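Local coordinates for major capsid protein (Norovirus Hu/GI.7/TCH-060/USA/2003, PDB 4P25) that forms the norovirus capsid and, through its protruding domain, binds histo-blood group antigens such as Lewis Y, at residues Q132-L140 with I176-T184. Numbering follows the deposited sequence.
Sequences QNAPFAPHL and IPSYGSTVT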
loop_
_atom_site.group_PDB
_atom_site.type_symbol
_atom_site.label_atom_id
_atom_site.label_comp_id
_atom_site.label_asym_id
_atom_site.label_seq_id
_atom_site.Cartn_x
_atom_site.Cartn_y
_atom_site.Cartn_z
ATOM N N GLN A 132 -1.271 -18.295 -17.260
ATOM C CA GLN A 132 -2.479 -18.857 -16.660
ATOM C C GLN A 132 -2.976 -20.036 -17.486
ATOM O O GLN A 132 -4.071 -20.014 -18.058
ATOM C CB GLN A 132 -3.559 -17.786 -16.490
ATOM C CG GLN A 132 -3.147 -16.700 -15.497
ATOM C CD GLN A 132 -4.250 -15.701 -15.203
ATOM O OE1 GLN A 132 -5.379 -16.076 -14.891
ATOM N NE2 GLN A 132 -3.923 -14.415 -15.297
ATOM N N ASN A 133 -2.131 -21.059 -17.551
ATOM C CA ASN A 133 -2.477 -22.302 -18.228
ATOM C C ASN A 133 -2.650 -23.434 -17.212
ATOM O O ASN A 133 -2.890 -23.170 -16.035
ATOM C CB ASN A 133 -1.456 -22.637 -19.323
ATOM C CG ASN A 133 -0.018 -22.528 -18.842
ATOM O OD1 ASN A 133 0.245 -22.429 -17.644
ATOM N ND2 ASN A 133 0.924 -22.559 -19.783
ATOM N N ALA A 134 -2.548 -24.684 -17.645
ATOM C CA ALA A 134 -2.874 -25.806 -16.752
ATOM C C ALA A 134 -2.102 -25.872 -15.417
ATOM O O ALA A 134 -2.705 -26.152 -14.380
ATOM C CB ALA A 134 -2.810 -27.150 -17.501
ATOM N N PRO A 135 -0.778 -25.616 -15.429
ATOM C CA PRO A 135 -0.067 -25.659 -14.143
ATOM C C PRO A 135 -0.347 -24.477 -13.206
ATOM O O PRO A 135 0.189 -24.450 -12.095
ATOM C CB PRO A 135 1.408 -25.657 -14.563
ATOM C CG PRO A 135 1.404 -26.179 -15.960
ATOM C CD PRO A 135 0.165 -25.602 -16.562
ATOM N N PHE A 136 -1.158 -23.519 -13.648
ATOM C CA PHE A 136 -1.558 -22.396 -12.805
ATOM C C PHE A 136 -2.638 -22.897 -11.852
ATOM O O PHE A 136 -3.816 -22.976 -12.207
ATOM C CB PHE A 136 -2.062 -21.242 -13.684
ATOM C CG PHE A 136 -2.407 -19.973 -12.933
ATOM C CD1 PHE A 136 -1.418 -19.061 -12.575
ATOM C CD2 PHE A 136 -3.724 -19.675 -12.633
ATOM C CE1 PHE A 136 -1.745 -17.883 -11.908
ATOM C CE2 PHE A 136 -4.059 -18.504 -11.974
ATOM C CZ PHE A 136 -3.065 -17.609 -11.607
ATOM N N ALA A 137 -2.213 -23.255 -10.643
ATOM C CA ALA A 137 -3.109 -23.861 -9.657
ATOM C C ALA A 137 -3.030 -23.162 -8.306
ATOM O O ALA A 137 -2.677 -23.785 -7.301
ATOM C CB ALA A 137 -2.775 -25.345 -9.496
ATOM N N PRO A 138 -3.371 -21.867 -8.261
ATOM C CA PRO A 138 -3.170 -21.162 -6.987
ATOM C C PRO A 138 -4.030 -21.671 -5.822
ATOM O O PRO A 138 -3.583 -21.574 -4.678
ATOM C CB PRO A 138 -3.490 -19.704 -7.332
ATOM C CG PRO A 138 -4.338 -19.771 -8.558
ATOM C CD PRO A 138 -3.875 -20.972 -9.321
ATOM N N HIS A 139 -5.215 -22.217 -6.083
ATOM C CA HIS A 139 -6.002 -22.775 -4.984
ATOM C C HIS A 139 -5.269 -23.944 -4.341
ATOM O O HIS A 139 -5.210 -24.055 -3.120
ATOM C CB HIS A 139 -7.401 -23.208 -5.428
ATOM C CG HIS A 139 -8.200 -23.829 -4.324
ATOM N ND1 HIS A 139 -8.574 -25.158 -4.331
ATOM C CD2 HIS A 139 -8.661 -23.313 -3.163
ATOM C CE1 HIS A 139 -9.247 -25.427 -3.227
ATOM N NE2 HIS A 139 -9.319 -24.328 -2.501
ATOM N N LEU A 140 -4.699 -24.803 -5.179
ATOM C CA LEU A 140 -3.873 -25.909 -4.712
ATOM C C LEU A 140 -2.579 -25.447 -4.065
ATOM O O LEU A 140 -1.997 -26.155 -3.241
ATOM C CB LEU A 140 -3.546 -26.831 -5.879
ATOM C CG LEU A 140 -4.677 -27.792 -6.161
ATOM C CD1 LEU A 140 -4.305 -28.722 -7.303
ATOM C CD2 LEU A 140 -4.960 -28.554 -4.882
ATOM N N ILE A 176 -11.262 -12.290 -14.086
ATOM C CA ILE A 176 -10.530 -12.906 -12.986
ATOM C C ILE A 176 -9.941 -14.259 -13.413
ATOM O O ILE A 176 -10.343 -14.812 -14.440
ATOM C CB ILE A 176 -11.417 -13.111 -11.724
ATOM C CG1 ILE A 176 -12.622 -14.003 -12.040
ATOM C CG2 ILE A 176 -11.811 -11.767 -11.129
ATOM C CD1 ILE A 176 -13.220 -14.669 -10.810
ATOM N N PRO A 177 -8.968 -14.779 -12.647
ATOM C CA PRO A 177 -8.384 -16.067 -13.025
ATOM C C PRO A 177 -9.315 -17.235 -12.747
ATOM O O PRO A 177 -10.323 -17.085 -12.055
ATOM C CB PRO A 177 -7.165 -16.184 -12.092
ATOM C CG PRO A 177 -6.910 -14.799 -11.591
ATOM C CD PRO A 177 -8.251 -14.171 -11.511
ATOM N N SER A 178 -8.967 -18.389 -13.312
ATOM C CA SER A 178 -9.473 -19.669 -12.846
ATOM C C SER A 178 -8.453 -20.156 -11.829
ATOM O O SER A 178 -7.273 -20.278 -12.146
ATOM C CB SER A 178 -9.549 -20.661 -14.002
ATOM O OG SER A 178 -9.775 -21.974 -13.519
ATOM N N TYR A 179 -8.892 -20.422 -10.606
ATOM C CA TYR A 179 -7.951 -20.733 -9.531
ATOM C C TYR A 179 -7.594 -22.208 -9.492
ATOM O O TYR A 179 -6.740 -22.648 -8.717
ATOM C CB TYR A 179 -8.475 -20.218 -8.190
ATOM C CG TYR A 179 -8.497 -18.705 -8.147
ATOM C CD1 TYR A 179 -7.439 -17.993 -7.606
ATOM C CD2 TYR A 179 -9.559 -17.988 -8.691
ATOM C CE1 TYR A 179 -7.448 -16.602 -7.579
ATOM C CE2 TYR A 179 -9.574 -16.599 -8.675
ATOM C CZ TYR A 179 -8.514 -15.910 -8.120
ATOM O OH TYR A 179 -8.517 -14.537 -8.090
ATOM N N GLY A 180 -8.272 -22.958 -10.360
ATOM C CA GLY A 180 -7.904 -24.335 -10.677
ATOM C C GLY A 180 -9.057 -25.308 -10.596
ATOM O O GLY A 180 -10.152 -24.960 -10.143
ATOM N N SER A 181 -8.798 -26.562 -10.943
ATOM C CA SER A 181 -9.821 -27.613 -10.930
ATOM C C SER A 181 -10.175 -28.141 -9.539
ATOM O O SER A 181 -11.081 -28.959 -9.403
ATOM C CB SER A 181 -9.417 -28.797 -11.827
ATOM O OG SER A 181 -8.256 -29.452 -11.344
ATOM N N THR A 182 -9.469 -27.690 -8.509
ATOM C CA THR A 182 -9.786 -28.125 -7.150
ATOM C C THR A 182 -10.823 -27.231 -6.504
ATOM O O THR A 182 -11.325 -27.523 -5.417
ATOM C CB THR A 182 -8.543 -28.190 -6.270
ATOM O OG1 THR A 182 -7.773 -26.984 -6.435
ATOM C CG2 THR A 182 -7.722 -29.394 -6.675
ATOM N N VAL A 183 -11.142 -26.140 -7.187
ATOM C CA VAL A 183 -12.182 -25.230 -6.733
ATOM C C VAL A 183 -13.546 -25.882 -6.904
ATOM O O VAL A 183 -13.867 -26.403 -7.972
ATOM C CB VAL A 183 -12.138 -23.911 -7.521
ATOM C CG1 VAL A 183 -13.282 -22.999 -7.095
ATOM C CG2 VAL A 183 -10.793 -23.224 -7.332
ATOM N N THR A 184 -14.336 -25.866 -5.836
ATOM C CA THR A 184 -15.690 -26.411 -5.857
ATOM C C THR A 184 -16.638 -25.392 -5.239
ATOM O O THR A 184 -16.237 -24.268 -4.938
ATOM C CB THR A 184 -15.784 -27.720 -5.055
ATOM O OG1 THR A 184 -15.453 -27.468 -3.686
ATOM C CG2 THR A 184 -14.832 -28.772 -5.623
HETATM O O HOH W 1 -6.636 -18.374 -15.035
HETATM O O HOH W 2 -6.282 -22.593 -13.283
HETATM O O HOH W 3 -5.760 -25.172 -8.042
#
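Gln132 meets Pro177 with its amide oxygen, Gln132 OE1 lying 3.3 Å from Pro177 CB, and a water donates to OE1 and accepts from Ser178 N. Gln132 NE2 is hydrogen-bonded to the carbonyl oxygens of Ile104 and Cys107, so both polar atoms of the amide are engaged. After the type I turn from Asn133 to Phe136, the Phe136 ring is sandwiched within its own loop, Gln132 CG over the centre of one face and Pro138 CD toward the rim of the other. At the ring edge Phe136 CD2 lies 3.6 Å from Ser178 O, while a second water joins Phe136 O to Ser178 O. Pro138 crosses the Tyr179 side chain at about a right angle, Pro138 CG 3.7 Å from Tyr179 CD1. Next, His139 N donates to Tyr179 O (3.1 Å) in the carbonyl plane. A chi1 of 178° swings the imidazole away from the backbone N toward Thr182. There His139 ND1 shares a nearly straight bond with Thr182 OG1 (2.9 Å). Leu140 packs tightly on Thr182, Leu140 CD2 3.4 Å from Thr182 CG2. Two irregular loops beside the six-stranded sheet of the P domain are thus joined without strand pairing. Tyr179 O is gripped by His139 N and by a third water, shared with Leu140 N and Thr182 OG1, and the imidazole, held at both nitrogens by Thr182 OG1 and Phe93 O, probably has its rotation set.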